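Local atomic coordinates of NS2 (Infectious salmon anemia virus, PDB entry 5WCO), a protein that probably serves as the viral matrix protein, self-polymerizing and associating with the membrane to form a layer beneath the envelope of this orthomyxovirus. Residues A[91-94]-A[95-99]. Numbering follows the deposited sequence.
Sequences NQLV and NGMIS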
ATOM      1  N   ASN A  91      -0.420   2.420  25.322  1.00 49.26           N
ATOM      2  CA  ASN A  91       1.009   2.514  25.675  1.00 50.21           C
ATOM      3  C   ASN A  91       1.801   1.266  25.327  1.00 48.56           C
ATOM      4  O   ASN A  91       2.744   1.338  24.538  1.00 49.91           O
ATOM      5  CB  ASN A  91       1.225   2.833  27.160  1.00 56.42           C
ATOM      6  CG  ASN A  91       2.649   3.303  27.450  1.00 64.91           C
ATOM      7  OD1 ASN A  91       3.077   4.364  26.959  1.00 65.18           O
ATOM      8  ND2 ASN A  91       3.390   2.524  28.257  1.00 62.52           N
ATOM      9  N   GLN A  92       1.406   0.133  25.906  1.00 49.01           N
ATOM     10  CA  GLN A  92       2.071  -1.146  25.676  1.00 46.83           C
ATOM     11  C   GLN A  92       2.153  -1.423  24.181  1.00 49.98           C
ATOM     12  O   GLN A  92       3.223  -1.738  23.646  1.00 50.14           O
ATOM     13  CB  GLN A  92       1.320  -2.278  26.382  1.00 43.58           C
ATOM     14  CG  GLN A  92       1.447  -2.279  27.907  1.00 51.71           C
ATOM     15  CD  GLN A  92       0.374  -3.123  28.589  1.00 57.42           C
ATOM     16  OE1 GLN A  92      -0.806  -2.764  28.585  1.00 59.22           O
ATOM     17  NE2 GLN A  92       0.776  -4.245  29.173  1.00 53.48           N
ATOM     18  N   LEU A  93       1.011  -1.263  23.521  1.00 47.08           N
ATOM     19  CA  LEU A  93       0.893  -1.429  22.088  1.00 47.32           C
ATOM     20  C   LEU A  93       1.909  -0.606  21.301  1.00 47.69           C
ATOM     21  O   LEU A  93       2.603  -1.154  20.458  1.00 51.57           O
ATOM     22  CB  LEU A  93      -0.513  -1.103  21.601  1.00 47.26           C
ATOM     23  CG  LEU A  93      -0.624  -1.261  20.085  1.00 48.26           C
ATOM     24  CD1 LEU A  93      -0.692  -2.756  19.695  1.00 39.74           C
ATOM     25  CD2 LEU A  93      -1.824  -0.492  19.581  1.00 49.77           C
ATOM     26  N   VAL A  94       2.002   0.689  21.575  1.00 45.18           N
ATOM     27  CA  VAL A  94       2.906   1.553  20.830  1.00 41.94           C
ATOM     28  C   VAL A  94       4.386   1.236  21.106  1.00 47.41           C
ATOM     29  O   VAL A  94       5.212   1.338  20.209  1.00 46.39           O
ATOM     30  CB  VAL A  94       2.598   3.045  21.084  1.00 42.08           C
ATOM     31  CG1 VAL A  94       3.764   3.946  20.637  1.00 41.74           C
ATOM     32  CG2 VAL A  94       1.321   3.436  20.379  1.00 42.79           C
ATOM     33  N   ASN A  95       4.726   0.847  22.336  1.00 47.72           N
ATOM     34  CA  ASN A  95       6.115   0.518  22.642  1.00 46.32           C
ATOM     35  C   ASN A  95       6.472  -0.872  22.139  1.00 49.38           C
ATOM     36  O   ASN A  95       7.588  -1.105  21.700  1.00 56.88           O
ATOM     37  CB  ASN A  95       6.415   0.659  24.144  1.00 51.72           C
ATOM     38  CG  ASN A  95       6.227   2.082  24.645  1.00 59.86           C
ATOM     39  OD1 ASN A  95       6.550   3.047  23.942  1.00 60.82           O
ATOM     40  ND2 ASN A  95       5.677   2.224  25.855  1.00 58.67           N
ATOM     41  N   GLY A  96       5.516  -1.795  22.199  1.00 45.85           N
ATOM     42  CA  GLY A  96       5.738  -3.129  21.705  1.00 41.59           C
ATOM     43  C   GLY A  96       5.986  -3.133  20.205  1.00 50.86           C
ATOM     44  O   GLY A  96       6.702  -3.980  19.693  1.00 55.88           O
ATOM     45  N   MET A  97       5.412  -2.162  19.505  1.00 46.53           N
ATOM     46  CA  MET A  97       5.601  -2.014  18.073  1.00 49.45           C
ATOM     47  C   MET A  97       6.956  -1.386  17.690  1.00 52.02           C
ATOM     48  O   MET A  97       7.219  -1.157  16.516  1.00 47.35           O
ATOM     49  CB  MET A  97       4.429  -1.227  17.454  1.00 43.41           C
ATOM     50  CG  MET A  97       3.195  -2.090  17.246  1.00 47.76           C
ATOM     51  SD  MET A  97       1.794  -1.195  16.567  1.00 55.17           S
ATOM     52  CE  MET A  97       2.268  -0.918  14.835  1.00 49.51           C
ATOM     53  N   ILE A  98       7.827  -1.122  18.663  1.00 47.59           N
ATOM     54  CA  ILE A  98       9.171  -0.665  18.309  1.00 50.21           C
ATOM     55  C   ILE A  98      10.074  -1.785  17.733  1.00 52.61           C
ATOM     56  O   ILE A  98      10.634  -1.658  16.623  1.00 47.46           O
ATOM     57  CB  ILE A  98       9.868   0.015  19.486  1.00 47.73           C
ATOM     58  CG1 ILE A  98       9.033   1.205  19.949  1.00 49.58           C
ATOM     59  CG2 ILE A  98      11.257   0.489  19.092  1.00 43.92           C
ATOM     60  CD1 ILE A  98       9.628   1.952  21.085  1.00 49.25           C
ATOM     61  N   SER A  99      10.206  -2.871  18.485  1.00 48.32           N
ATOM     62  CA  SER A  99      11.110  -3.958  18.123  1.00 49.08           C
ATOM     63  C   SER A  99      10.417  -5.302  18.170  1.00 52.65           C
ATOM     64  O   SER A  99      11.001  -6.321  17.788  1.00 55.87           O
ATOM     65  CB  SER A  99      12.313  -3.995  19.068  1.00 50.84           C
ATOM     66  OG  SER A  99      13.040  -2.781  19.011  1.00 59.37           O
TER
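Asn95 swings its amide back over the preceding turn onto Asn91, so that ND2 of Asn95 lies 3.3 Å from ND2 of Asn91 and the two amide planes stand almost perpendicular, 89° apart. Two donors facing each other make no hydrogen bond, and this i/i+4 pair is a side-chain contact on an outward face of helix 90-99. The chi1 of Asn95, -62°, sets CG beside its own backbone N, 3.6 Å from Asn91 O. That oxygen accepts from the backbone N of Asn95, at 3.0 Å; the side-chain ND2 of Asn95 is also near it, but at a poor angle for a bond. Two further i/i+4 bonds continue the alpha-helical ladder: Gly96 N to Gln92 O, and a more bent one from Met97 N to Leu93 O. On another side of the helix, Met97 lays its CG 3.4 Å from Leu93 O, and its SD comes within 4.3 Å of CG of Leu93, an apolar touch one turn along. Gln92 reaches back, its OE1 accepting from the backbone N of both Lys88 and Thr89, just ahead of the helix. Leu93 and Met97 pack the helix against helix 101-110, through Leu105, and against helix 115-131, where Leu93 meets Ile125 and Met97 meets Trp128.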